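Local coordinates for CLIP-associating protein (Drosophila melanogaster, PDB 4G3A), which tracks microtubule plus ends and stabilises dynamic microtubules, serving mitotic spindle formation, and is represented here by its N-terminal TOG domain, at residues D10-Q15 with E29-F34; V23-A28 with F63-K68; P56-S61 with I96-D101; E75-L80 with M118-L123. All coordinates share one frame; numbering follows the deposited sequence.

The four contacts lie in the N-terminal part of an all-helical TOG domain. Contact 1 pairs helices 9-18 and 21-36, and contact 2 continues from helix 21-36 to helix 63-80; their centres are about 11 Å apart, and F12 CD1 lies 3.7 Å from L27 CD1. Contacts 3 and 4 both bridge HEAT 1 and HEAT 2, near opposite ends of the helices, with centres about 20 Å apart and nearest atoms about 10 Å apart. W57 links contact 3 to contact 2, its CZ3 being 3.5 Å from A28 CB. Contact 3 includes the turn between the HEAT 1 helices; such intra-repeat turns form the tubulin-binding edge of TOG domains that bind tubulin.

Contact 1: D10-Q15 with E29-F34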
loop_
_atom_site.group_PDB
_atom_site.type_symbol
_atom_site.label_atom_id
_atom_site.label_comp_id
_atom_site.label_asym_id
_atom_site.label_seq_id
_atom_site.Cartn_x
_atom_site.Cartn_y
_atom_site.Cartn_z
ATOM N N ASP A 10 8.821 -13.757 22.514
ATOM C CA ASP A 10 9.973 -14.646 22.422
ATOM C C ASP A 10 9.540 -16.068 22.081
ATOM O O ASP A 10 10.192 -16.754 21.292
ATOM C CB ASP A 10 10.782 -14.620 23.721
ATOM C CG ASP A 10 11.685 -13.404 23.817
ATOM O OD1 ASP A 10 12.285 -13.033 22.784
ATOM O OD2 ASP A 10 11.797 -12.825 24.918
ATOM N N GLY A 11 8.431 -16.498 22.673
ATOM C CA GLY A 11 7.851 -17.794 22.370
ATOM C C GLY A 11 7.491 -17.956 20.901
ATOM O O GLY A 11 7.783 -18.989 20.298
ATOM N N PHE A 12 6.843 -16.945 20.319
ATOM C CA PHE A 12 6.515 -16.989 18.900
ATOM C C PHE A 12 7.790 -17.056 18.065
ATOM O O PHE A 12 7.921 -17.892 17.176
ATOM C CB PHE A 12 5.688 -15.763 18.481
ATOM C CG PHE A 12 4.229 -15.864 18.833
ATOM C CD1 PHE A 12 3.369 -16.637 18.067
ATOM C CD2 PHE A 12 3.714 -15.178 19.923
ATOM C CE1 PHE A 12 2.025 -16.733 18.389
ATOM C CE2 PHE A 12 2.371 -15.267 20.250
ATOM C CZ PHE A 12 1.527 -16.048 19.483
ATOM N N ILE A 13 8.729 -16.161 18.358
ATOM C CA ILE A 13 9.974 -16.075 17.603
ATOM C C ILE A 13 10.712 -17.419 17.567
ATOM O O ILE A 13 11.179 -17.854 16.517
ATOM C CB ILE A 13 10.902 -15.001 18.194
ATOM C CG1 ILE A 13 10.277 -13.611 18.037
ATOM C CG2 ILE A 13 12.276 -15.064 17.540
ATOM C CD1 ILE A 13 10.810 -12.582 19.018
ATOM N N GLN A 14 10.804 -18.077 18.716
ATOM C CA GLN A 14 11.539 -19.337 18.804
ATOM C C GLN A 14 10.910 -20.445 17.959
ATOM O O GLN A 14 11.614 -21.224 17.319
ATOM C CB GLN A 14 11.667 -19.775 20.267
ATOM C CG GLN A 14 12.498 -18.819 21.110
ATOM C CD GLN A 14 12.186 -18.911 22.589
ATOM O OE1 GLN A 14 11.202 -19.534 22.993
ATOM N NE2 GLN A 14 13.023 -18.282 23.410
ATOM N N GLN A 15 9.583 -20.492 17.944
ATOM C CA GLN A 15 8.864 -21.596 17.327
ATOM C C GLN A 15 8.635 -21.414 15.831
ATOM O O GLN A 15 8.267 -22.363 15.138
ATOM C CB GLN A 15 7.526 -21.790 18.033
ATOM C CG GLN A 15 7.055 -23.222 18.063
ATOM C CD GLN A 15 5.660 -23.353 18.635
ATOM O OE1 GLN A 15 5.309 -22.687 19.613
ATOM N NE2 GLN A 15 4.852 -24.213 18.021
ATOM N N GLU A 29 -1.979 -17.134 12.867
ATOM C CA GLU A 29 -3.247 -16.601 13.344
ATOM C C GLU A 29 -3.122 -16.119 14.785
ATOM O O GLU A 29 -3.634 -15.062 15.144
ATOM C CB GLU A 29 -4.354 -17.651 13.228
ATOM C CG GLU A 29 -5.762 -17.070 13.266
ATOM C CD GLU A 29 -6.828 -18.135 13.449
ATOM O OE1 GLU A 29 -6.520 -19.329 13.240
ATOM O OE2 GLU A 29 -7.971 -17.778 13.805
ATOM N N ASP A 30 -2.430 -16.897 15.611
ATOM C CA ASP A 30 -2.287 -16.553 17.020
ATOM C C ASP A 30 -1.385 -15.347 17.230
ATOM O O ASP A 30 -1.660 -14.507 18.084
ATOM C CB ASP A 30 -1.768 -17.749 17.813
ATOM C CG ASP A 30 -2.769 -18.882 17.870
ATOM O OD1 ASP A 30 -3.985 -18.600 17.763
ATOM O OD2 ASP A 30 -2.340 -20.049 18.023
ATOM N N LEU A 31 -0.309 -15.268 16.450
ATOM C CA LEU A 31 0.576 -14.107 16.484
ATOM C C LEU A 31 -0.238 -12.830 16.268
ATOM O O LEU A 31 -0.164 -11.890 17.062
ATOM C CB LEU A 31 1.674 -14.232 15.418
ATOM C CG LEU A 31 2.971 -13.416 15.550
ATOM C CD1 LEU A 31 3.724 -13.362 14.231
ATOM C CD2 LEU A 31 2.678 -12.034 15.991
ATOM N N VAL A 32 -1.021 -12.799 15.194
ATOM C CA VAL A 32 -1.864 -11.637 14.920
ATOM C C VAL A 32 -2.823 -11.347 16.086
ATOM O O VAL A 32 -2.933 -10.211 16.549
ATOM C CB VAL A 32 -2.652 -11.800 13.605
ATOM C CG1 VAL A 32 -3.611 -10.638 13.423
ATOM C CG2 VAL A 32 -1.696 -11.893 12.424
ATOM N N THR A 33 -3.500 -12.382 16.574
ATOM C CA THR A 33 -4.382 -12.226 17.724
ATOM C C THR A 33 -3.638 -11.615 18.904
ATOM O O THR A 33 -4.130 -10.693 19.554
ATOM C CB THR A 33 -4.979 -13.568 18.156
ATOM O OG1 THR A 33 -5.856 -14.049 17.129
ATOM C CG2 THR A 33 -5.757 -13.413 19.455
ATOM N N PHE A 34 -2.447 -12.132 19.170
ATOM C CA PHE A 34 -1.633 -11.669 20.286
ATOM C C PHE A 34 -1.318 -10.183 20.160
ATOM O O PHE A 34 -1.557 -9.410 21.084
ATOM C CB PHE A 34 -0.331 -12.475 20.353
ATOM C CG PHE A 34 0.585 -12.056 21.467
ATOM C CD1 PHE A 34 0.535 -12.695 22.699
ATOM C CD2 PHE A 34 1.497 -11.027 21.286
ATOM C CE1 PHE A 34 1.378 -12.315 23.734
ATOM C CE2 PHE A 34 2.343 -10.638 22.314
ATOM C CZ PHE A 34 2.287 -11.289 23.538
#
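F12 reaches across from helix 9-18 and lays one face of its ring on the backbone of L31, while a different part of the same ring meets F34. The torsion that leads it there puts CG opposite the carbonyl carbon and beside the backbone N (chi1 -80°). L31 CA lies over the ring face, 4.0 Å from its centroid, in a CH-pi contact, and L31 N comes within 3.4 Å of F12 CE1. L31 CB adds an apolar touch near the rim, 3.9 Å from F12 CE1. D30 adds its backbone carbonyl carbon near F12 CZ and its CB, which lies in the ring plane at the edge; its carboxylate points off the contact. F34 is met by the CE2 corner of the ring: the edge of F12 is directed toward the face of F34 in an offset edge-to-face pair, centroids 5.6 Å apart and planes at 62°, with F12 CE2 3.9 Å from F34 CG. An alanine in place of F12 would remove the ring and would probably open a gap beside L31, leaving F34 without its aromatic partner. The ring is buried, with P6 and L27 packed against it as well, and the L31 side chain packs on L54 and W57 of helix 47-58. The axes of the two segments approach to 11.1 Å and run at 159°, so one large aromatic spans a rather wide separation. An antiparallel helix pair is the building unit of HEAT-type alpha solenoids, and this pair stands at the N-terminal end of the array.

Contact 2: V23-A28 with F63-K68; sequences VKVQLA and FKIAQK
I65 and the pair K24 and V25 make the first apolar patch between these helices. The methyl CD1 of I65 does the touching: it lies 3.8 Å from K24 CB and 4.0 Å from V25 CG1, and the isoleucine side chain crosses both others at about a right angle. I65 gets there with CG1 beside its backbone N (chi1 -77°) and an extended second torsion that carries CD1 outward. One turn further on, A28 and K68 form a second patch, with A28 CB 3.7 Å from K68 CB. The segments run nearly parallel, 22° between their axes at a closest approach of 9.5 Å, as helices of one layer do when an alpha solenoid of HEAT repeats stacks them side by side; the small A28 suits this spacing. W57 of helix 47-58 packs on K24, A28 and I65, so the second layer wedges against the seam.

The lysines enter chiefly through their aliphatic stems. K68 bends beyond CG, and its CD passes 4.0 Å from A28 O before the amine turns away to a long, weak ion pair with E71. K24 likewise carries its amine elsewhere, to a weak hydrogen bond with M16 O.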
loop_
_atom_site.group_PDB
_atom_site.type_symbol
_atom_site.label_atom_id
_atom_site.label_comp_id
_atom_site.label_asym_id
_atom_site.label_seq_id
_atom_site.Cartn_x
_atom_site.Cartn_y
_atom_site.Cartn_z
ATOM N N VAL A 23 1.388 -26.477 11.884
ATOM C CA VAL A 23 1.195 -25.528 12.978
ATOM C C VAL A 23 1.542 -24.103 12.551
ATOM O O VAL A 23 1.311 -23.148 13.291
ATOM C CB VAL A 23 2.028 -25.895 14.228
ATOM C CG1 VAL A 23 1.615 -27.258 14.763
ATOM C CG2 VAL A 23 3.518 -25.866 13.910
ATOM N N LYS A 24 2.093 -23.967 11.352
ATOM C CA LYS A 24 2.572 -22.679 10.880
ATOM C C LYS A 24 1.430 -21.675 10.759
ATOM O O LYS A 24 1.574 -20.512 11.143
ATOM C CB LYS A 24 3.292 -22.846 9.543
ATOM C CG LYS A 24 4.565 -22.029 9.425
ATOM C CD LYS A 24 5.560 -22.694 8.492
ATOM C CE LYS A 24 6.812 -21.849 8.351
ATOM N NZ LYS A 24 7.219 -21.266 9.660
ATOM N N VAL A 25 0.293 -22.130 10.242
ATOM C CA VAL A 25 -0.852 -21.250 10.048
ATOM C C VAL A 25 -1.502 -20.884 11.375
ATOM O O VAL A 25 -1.962 -19.759 11.557
ATOM C CB VAL A 25 -1.890 -21.872 9.093
ATOM C CG1 VAL A 25 -1.187 -22.651 7.989
ATOM C CG2 VAL A 25 -2.847 -22.773 9.849
ATOM N N GLN A 26 -1.528 -21.836 12.302
ATOM C CA GLN A 26 -2.083 -21.574 13.623
ATOM C C GLN A 26 -1.230 -20.538 14.345
ATOM O O GLN A 26 -1.740 -19.618 14.990
ATOM C CB GLN A 26 -2.176 -22.861 14.448
ATOM C CG GLN A 26 -3.560 -23.460 14.452
ATOM C CD GLN A 26 -4.604 -22.473 14.948
ATOM O OE1 GLN A 26 -5.660 -22.310 14.338
ATOM N NE2 GLN A 26 -4.311 -21.808 16.062
ATOM N N LEU A 27 0.080 -20.718 14.244
ATOM C CA LEU A 27 1.044 -19.776 14.787
ATOM C C LEU A 27 0.796 -18.371 14.210
ATOM O O LEU A 27 0.748 -17.381 14.945
ATOM C CB LEU A 27 2.451 -20.263 14.441
ATOM C CG LEU A 27 3.621 -19.941 15.360
ATOM C CD1 LEU A 27 3.210 -20.096 16.816
ATOM C CD2 LEU A 27 4.789 -20.862 15.042
ATOM N N ALA A 28 0.619 -18.295 12.896
ATOM C CA ALA A 28 0.367 -17.010 12.242
ATOM C C ALA A 28 -0.903 -16.360 12.779
ATOM O O ALA A 28 -0.904 -15.180 13.122
ATOM C CB ALA A 28 0.283 -17.181 10.735
ATOM N N PHE A 63 -0.177 -18.129 0.757
ATOM C CA PHE A 63 -0.702 -16.766 0.793
ATOM C C PHE A 63 -1.492 -16.466 2.063
ATOM O O PHE A 63 -1.632 -15.307 2.446
ATOM C CB PHE A 63 -1.552 -16.465 -0.445
ATOM C CG PHE A 63 -2.853 -17.205 -0.475
ATOM C CD1 PHE A 63 -3.892 -16.836 0.363
ATOM C CD2 PHE A 63 -3.038 -18.271 -1.338
ATOM C CE1 PHE A 63 -5.090 -17.515 0.343
ATOM C CE2 PHE A 63 -4.237 -18.956 -1.366
ATOM C CZ PHE A 63 -5.264 -18.577 -0.523
ATOM N N LYS A 64 -2.015 -17.504 2.705
ATOM C CA LYS A 64 -2.694 -17.320 3.981
ATOM C C LYS A 64 -1.694 -16.833 5.019
ATOM O O LYS A 64 -1.975 -15.910 5.779
ATOM C CB LYS A 64 -3.340 -18.624 4.447
ATOM C CG LYS A 64 -4.656 -18.949 3.762
ATOM C CD LYS A 64 -4.947 -20.440 3.807
ATOM C CE LYS A 64 -6.367 -20.729 3.356
ATOM N NZ LYS A 64 -6.765 -19.833 2.232
ATOM N N ILE A 65 -0.526 -17.465 5.037
ATOM C CA ILE A 65 0.552 -17.084 5.944
ATOM C C ILE A 65 1.159 -15.731 5.551
ATOM O O ILE A 65 1.535 -14.931 6.411
ATOM C CB ILE A 65 1.638 -18.177 5.994
ATOM C CG1 ILE A 65 1.165 -19.342 6.865
ATOM C CG2 ILE A 65 2.936 -17.628 6.535
ATOM C CD1 ILE A 65 1.996 -20.589 6.715
ATOM N N ALA A 66 1.253 -15.479 4.251
ATOM C CA ALA A 66 1.706 -14.177 3.774
ATOM C C ALA A 66 0.754 -13.091 4.264
ATOM O O ALA A 66 1.174 -12.047 4.765
ATOM C CB ALA A 66 1.788 -14.170 2.264
ATOM N N GLN A 67 -0.537 -13.347 4.122
ATOM C CA GLN A 67 -1.537 -12.374 4.527
ATOM C C GLN A 67 -1.439 -12.079 6.018
ATOM O O GLN A 67 -1.548 -10.930 6.438
ATOM C CB GLN A 67 -2.936 -12.863 4.172
ATOM C CG GLN A 67 -4.043 -11.973 4.681
ATOM C CD GLN A 67 -5.380 -12.348 4.095
ATOM O OE1 GLN A 67 -5.453 -12.847 2.973
ATOM N NE2 GLN A 67 -6.451 -12.111 4.850
ATOM N N LYS A 68 -1.231 -13.126 6.813
ATOM C CA LYS A 68 -1.130 -12.970 8.258
ATOM C C LYS A 68 0.119 -12.194 8.641
ATOM O O LYS A 68 0.086 -11.393 9.568
ATOM C CB LYS A 68 -1.156 -14.331 8.958
ATOM C CG LYS A 68 -2.465 -15.086 8.814
ATOM C CD LYS A 68 -3.405 -14.834 9.981
ATOM C CE LYS A 68 -4.585 -13.978 9.566
ATOM N NZ LYS A 68 -5.128 -14.391 8.234
#

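Contact 3: P56-S61 with I96-D101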
loop_
_atom_site.group_PDB
_atom_site.type_symbol
_atom_site.label_atom_id
_atom_site.label_comp_id
_atom_site.label_asym_id
_atom_site.label_seq_id
_atom_site.Cartn_x
_atom_site.Cartn_y
_atom_site.Cartn_z
ATOM N N PRO A 56 10.114 -14.680 5.667
ATOM C CA PRO A 56 9.796 -15.863 4.855
ATOM C C PRO A 56 8.291 -16.085 4.680
ATOM O O PRO A 56 7.870 -16.642 3.668
ATOM C CB PRO A 56 10.419 -17.014 5.657
ATOM C CG PRO A 56 11.533 -16.378 6.405
ATOM C CD PRO A 56 11.044 -15.001 6.766
ATOM N N TRP A 57 7.493 -15.673 5.658
ATOM C CA TRP A 57 6.046 -15.778 5.546
ATOM C C TRP A 57 5.565 -14.798 4.467
ATOM O O TRP A 57 4.798 -15.144 3.565
ATOM C CB TRP A 57 5.389 -15.419 6.881
ATOM C CG TRP A 57 5.578 -16.429 7.991
ATOM C CD1 TRP A 57 6.407 -17.514 7.991
ATOM C CD2 TRP A 57 4.910 -16.435 9.262
ATOM N NE1 TRP A 57 6.299 -18.194 9.186
ATOM C CE2 TRP A 57 5.385 -17.554 9.981
ATOM C CE3 TRP A 57 3.956 -15.603 9.861
ATOM C CZ2 TRP A 57 4.937 -17.860 11.263
ATOM C CZ3 TRP A 57 3.512 -15.910 11.137
ATOM C CH2 TRP A 57 4.005 -17.028 11.825
ATOM N N LEU A 58 6.016 -13.558 4.579
ATOM C CA LEU A 58 5.592 -12.516 3.655
ATOM C C LEU A 58 6.044 -12.839 2.232
ATOM O O LEU A 58 5.258 -12.750 1.293
ATOM C CB LEU A 58 6.163 -11.173 4.087
ATOM C CG LEU A 58 5.885 -9.996 3.153
ATOM C CD1 LEU A 58 4.398 -9.739 3.098
ATOM C CD2 LEU A 58 6.638 -8.777 3.630
ATOM N N THR A 59 7.309 -13.224 2.084
ATOM C CA THR A 59 7.873 -13.532 0.771
ATOM C C THR A 59 7.588 -14.973 0.345
ATOM O O THR A 59 8.167 -15.465 -0.623
ATOM C CB THR A 59 9.395 -13.309 0.758
ATOM O OG1 THR A 59 10.036 -14.328 1.535
ATOM C CG2 THR A 59 9.736 -11.935 1.328
ATOM N N GLY A 60 6.681 -15.636 1.058
ATOM C CA GLY A 60 6.451 -17.059 0.873
ATOM C C GLY A 60 5.421 -17.436 -0.176
ATOM O O GLY A 60 4.820 -16.576 -0.815
ATOM N N SER A 61 5.221 -18.741 -0.345
ATOM C CA SER A 61 4.326 -19.279 -1.364
ATOM C C SER A 61 2.939 -19.607 -0.818
ATOM O O SER A 61 2.005 -19.846 -1.580
ATOM C CB SER A 61 4.948 -20.526 -2.000
ATOM O OG SER A 61 3.955 -21.451 -2.415
ATOM N N ILE A 96 4.796 -4.292 -1.671
ATOM C CA ILE A 96 4.508 -3.823 -3.022
ATOM C C ILE A 96 4.131 -4.987 -3.935
ATOM O O ILE A 96 3.086 -4.952 -4.591
ATOM C CB ILE A 96 5.714 -3.063 -3.611
ATOM C CG1 ILE A 96 5.866 -1.706 -2.912
ATOM C CG2 ILE A 96 5.559 -2.889 -5.140
ATOM C CD1 ILE A 96 7.122 -0.950 -3.309
ATOM N N ASP A 97 4.976 -6.018 -3.972
ATOM C CA ASP A 97 4.690 -7.208 -4.765
ATOM C C ASP A 97 3.321 -7.804 -4.438
ATOM O O ASP A 97 2.638 -8.307 -5.324
ATOM C CB ASP A 97 5.775 -8.274 -4.574
ATOM C CG ASP A 97 7.063 -7.937 -5.310
ATOM O OD1 ASP A 97 7.041 -7.051 -6.195
ATOM O OD2 ASP A 97 8.094 -8.553 -4.999
ATOM N N ARG A 98 2.920 -7.753 -3.171
ATOM C CA ARG A 98 1.630 -8.317 -2.779
ATOM C C ARG A 98 0.445 -7.466 -3.249
ATOM O O ARG A 98 -0.706 -7.919 -3.219
ATOM C CB ARG A 98 1.561 -8.519 -1.270
ATOM C CG ARG A 98 2.517 -9.578 -0.733
ATOM C CD ARG A 98 2.097 -10.984 -1.151
ATOM N NE ARG A 98 3.123 -11.977 -0.818
ATOM C CZ ARG A 98 2.990 -13.292 -0.994
ATOM N NH1 ARG A 98 1.867 -13.795 -1.497
ATOM N NH2 ARG A 98 3.982 -14.112 -0.663
ATOM N N LEU A 99 0.712 -6.238 -3.684
ATOM C CA LEU A 99 -0.363 -5.448 -4.272
ATOM C C LEU A 99 -0.835 -6.162 -5.526
ATOM O O LEU A 99 -1.971 -5.993 -5.951
ATOM C CB LEU A 99 0.099 -4.028 -4.616
ATOM C CG LEU A 99 0.436 -3.125 -3.432
ATOM C CD1 LEU A 99 1.024 -1.812 -3.938
ATOM C CD2 LEU A 99 -0.794 -2.885 -2.554
ATOM N N GLY A 100 0.043 -6.978 -6.106
ATOM C CA GLY A 100 -0.274 -7.688 -7.332
ATOM C C GLY A 100 -0.760 -9.110 -7.120
ATOM O O GLY A 100 -0.934 -9.868 -8.075
ATOM N N ASP A 101 -0.991 -9.475 -5.864
ATOM C CA ASP A 101 -1.403 -10.834 -5.549
ATOM C C ASP A 101 -2.734 -11.162 -6.204
ATOM O O ASP A 101 -3.608 -10.302 -6.304
ATOM C CB ASP A 101 -1.504 -11.027 -4.038
ATOM C CG ASP A 101 -1.350 -12.475 -3.636
ATOM O OD1 ASP A 101 -0.216 -12.886 -3.320
ATOM O OD2 ASP A 101 -2.363 -13.198 -3.646
#
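R98 sets NH2 of its guanidinium between the carbonyl oxygens of L58 and G60. NH2 gives the two shorter bonds, 2.7 Å to L58 O and 2.6 Å to G60 O, neither of them straight, with an angle of 141° at the hydrogen for the latter. G60 O lies in the guanidinium plane, whereas L58 O is tilted out of it by 27° and also takes a weak bond from NE at 3.1 Å. NH2 thus grips two carbonyls, one of the last helical residue and one of the turn that follows, and the positive charge probably suits L58 O at the negative end of the helix dipole. Nearer the backbone of R98, L58 CD1 approaches R98 CG to 4.3 Å.

At NH1, the guanidinium is held by a salt bridge to D101 OD1 at 2.9 Å. D101 is brought round by the type I turn from R98 to D101, and its OD2 bonds to R103 N. A bend at chi2 (-70°) lets the guanidinium reach the turn after helix 47-58. A methionine here would probably leave L58 O and G60 O without these donors and D101 without its cation.

R98 also touches A66 of helix 63-80 and V106 of helix 104-119, which places the bridge at the seam of HEAT 1 and HEAT 2, linking the C-terminal ends of neighbouring helices 47-58 and 88-98.

Contact 4: E75-L80 with M118-L123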
loop_
_atom_site.group_PDB
_atom_site.type_symbol
_atom_site.label_atom_id
_atom_site.label_comp_id
_atom_site.label_asym_id
_atom_site.label_seq_id
_atom_site.Cartn_x
_atom_site.Cartn_y
_atom_site.Cartn_z
ATOM N N GLU A 75 0.035 -4.757 12.847
ATOM C CA GLU A 75 -0.050 -4.661 14.307
ATOM C C GLU A 75 1.226 -4.092 14.935
ATOM O O GLU A 75 1.155 -3.269 15.844
ATOM C CB GLU A 75 -0.426 -6.013 14.931
ATOM C CG GLU A 75 -1.814 -6.484 14.530
ATOM C CD GLU A 75 -2.883 -5.427 14.771
ATOM O OE1 GLU A 75 -2.860 -4.771 15.841
ATOM O OE2 GLU A 75 -3.747 -5.243 13.885
ATOM N N LEU A 76 2.386 -4.507 14.435
ATOM C CA LEU A 76 3.659 -3.928 14.879
ATOM C C LEU A 76 3.743 -2.437 14.553
ATOM O O LEU A 76 4.220 -1.636 15.365
ATOM C CB LEU A 76 4.848 -4.660 14.245
ATOM C CG LEU A 76 5.037 -6.127 14.643
ATOM C CD1 LEU A 76 6.026 -6.821 13.715
ATOM C CD2 LEU A 76 5.486 -6.238 16.094
ATOM N N ILE A 77 3.278 -2.065 13.360
ATOM C CA ILE A 77 3.258 -0.662 12.974
ATOM C C ILE A 77 2.412 0.123 13.966
ATOM O O ILE A 77 2.823 1.179 14.438
ATOM C CB ILE A 77 2.682 -0.470 11.559
ATOM C CG1 ILE A 77 3.665 -0.978 10.509
ATOM C CG2 ILE A 77 2.362 0.993 11.297
ATOM C CD1 ILE A 77 2.987 -1.305 9.211
ATOM N N LYS A 78 1.224 -0.392 14.277
ATOM C CA LYS A 78 0.339 0.277 15.224
ATOM C C LYS A 78 0.984 0.435 16.598
ATOM O O LYS A 78 0.862 1.485 17.224
ATOM C CB LYS A 78 -0.985 -0.469 15.348
ATOM C CG LYS A 78 -1.824 -0.423 14.099
ATOM C CD LYS A 78 -3.026 -1.315 14.249
ATOM C CE LYS A 78 -3.605 -1.667 12.902
ATOM N NZ LYS A 78 -4.755 -2.591 13.081
ATOM N N ARG A 79 1.683 -0.599 17.060
ATOM C CA ARG A 79 2.337 -0.550 18.368
ATOM C C ARG A 79 3.626 0.257 18.350
ATOM O O ARG A 79 3.958 0.922 19.333
ATOM C CB ARG A 79 2.671 -1.956 18.866
ATOM C CG ARG A 79 1.482 -2.812 19.189
ATOM C CD ARG A 79 1.956 -4.116 19.753
ATOM N NE ARG A 79 0.848 -4.940 20.211
ATOM C CZ ARG A 79 0.519 -5.109 21.487
ATOM N NH1 ARG A 79 1.218 -4.515 22.450
ATOM N NH2 ARG A 79 -0.511 -5.879 21.796
ATOM N N LEU A 80 4.363 0.178 17.245
ATOM C CA LEU A 80 5.705 0.759 17.175
ATOM C C LEU A 80 5.728 2.193 16.667
ATOM O O LEU A 80 6.634 2.960 16.994
ATOM C CB LEU A 80 6.613 -0.096 16.296
ATOM C CG LEU A 80 7.500 -1.110 17.013
ATOM C CD1 LEU A 80 6.696 -1.887 18.030
ATOM C CD2 LEU A 80 8.159 -2.037 16.011
HETATM N N MSE A 118 1.185 5.189 7.253
HETATM C CA MSE A 118 0.934 6.619 7.219
HETATM C C MSE A 118 0.106 7.052 8.425
HETATM O O MSE A 118 0.429 8.031 9.082
HETATM C CB MSE A 118 0.232 7.000 5.910
HETATM C CG MSE A 118 1.101 6.774 4.688
HETATM SE SE MSE A 118 0.206 7.396 3.038
HETATM C CE MSE A 118 -1.009 5.896 2.832
ATOM N N GLU A 119 -0.957 6.319 8.725
ATOM C CA GLU A 119 -1.817 6.714 9.834
ATOM C C GLU A 119 -1.033 6.736 11.148
ATOM O O GLU A 119 -1.189 7.647 11.958
ATOM C CB GLU A 119 -3.040 5.800 9.958
ATOM C CG GLU A 119 -4.015 6.252 11.051
ATOM C CD GLU A 119 -5.329 5.472 11.065
ATOM O OE1 GLU A 119 -5.561 4.646 10.157
ATOM O OE2 GLU A 119 -6.138 5.700 11.990
ATOM N N HIS A 120 -0.164 5.751 11.341
ATOM C CA HIS A 120 0.600 5.674 12.585
ATOM C C HIS A 120 1.965 6.345 12.500
ATOM O O HIS A 120 2.832 6.128 13.344
ATOM C CB HIS A 120 0.675 4.225 13.073
ATOM C CG HIS A 120 -0.677 3.616 13.252
ATOM N ND1 HIS A 120 -1.392 3.732 14.425
ATOM C CD2 HIS A 120 -1.475 2.955 12.385
ATOM C CE1 HIS A 120 -2.564 3.143 14.279
ATOM N NE2 HIS A 120 -2.645 2.669 13.051
ATOM N N ARG A 121 2.137 7.170 11.473
ATOM C CA ARG A 121 3.281 8.066 11.386
ATOM C C ARG A 121 4.632 7.359 11.364
ATOM O O ARG A 121 5.611 7.852 11.928
ATOM C CB ARG A 121 3.245 9.104 12.516
ATOM C CG ARG A 121 1.964 9.905 12.587
ATOM C CD ARG A 121 2.092 11.044 13.584
ATOM N NE ARG A 121 0.900 11.886 13.606
ATOM C CZ ARG A 121 0.697 12.913 12.787
ATOM N NH1 ARG A 121 1.610 13.228 11.878
ATOM N NH2 ARG A 121 -0.418 13.624 12.878
ATOM N N VAL A 122 4.693 6.217 10.690
ATOM C CA VAL A 122 5.982 5.591 10.433
ATOM C C VAL A 122 6.805 6.536 9.572
ATOM O O VAL A 122 7.988 6.756 9.828
ATOM C CB VAL A 122 5.829 4.244 9.725
ATOM C CG1 VAL A 122 7.187 3.669 9.396
ATOM C CG2 VAL A 122 5.048 3.292 10.594
ATOM N N LEU A 123 6.160 7.089 8.545
ATOM C CA LEU A 123 6.733 8.135 7.705
ATOM C C LEU A 123 5.601 8.988 7.131
ATOM O O LEU A 123 4.454 8.540 7.070
ATOM C CB LEU A 123 7.570 7.554 6.554
ATOM C CG LEU A 123 7.195 6.269 5.801
ATOM C CD1 LEU A 123 5.703 6.023 5.700
ATOM C CD2 LEU A 123 7.855 6.263 4.426
HETATM O O HOH W 1 0.536 4.172 16.746
#
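K78 and H120 meet through a CH-pi contact: the lysine CG sits over one face of the imidazole, 3.7 Å from its centroid and 26° off the normal, displaced toward NE2, which lies 3.4 Å away. The methylene stem, extended beyond CG, does this work, and E119 CG lies beyond the other face.

Apolar packing lies deeper. I77 CG2 touches V122 CG2 at 3.6 Å, the two side chains crossing at about a right angle, and H120 CB fills in beside the same methyl at 4.1 Å. I77 also packs on L113 and L117.

The polar interactions are at the outer side. A water bridges the backbone and the ring: it donates to K78 O at 2.7 Å and is 3.0 Å from H120 ND1. The amine of K78 pairs with its own helix, in a salt bridge to E75 OE2 at 2.9 Å, met on the syn side but 32° out of the carboxylate plane. That pairing probably helps keep the amine off the imidazole, K78 NZ being 5.7 Å from H120 NE2.

V122 is brought round by the turn at R121, whose positive phi makes it the C-prime residue of a Schellman motif that ends helix 104-119. A helix cap set against the C-terminal turn of helix 63-80 joins HEAT 1 to HEAT 2, the repeat-to-repeat stacking of an alpha solenoid.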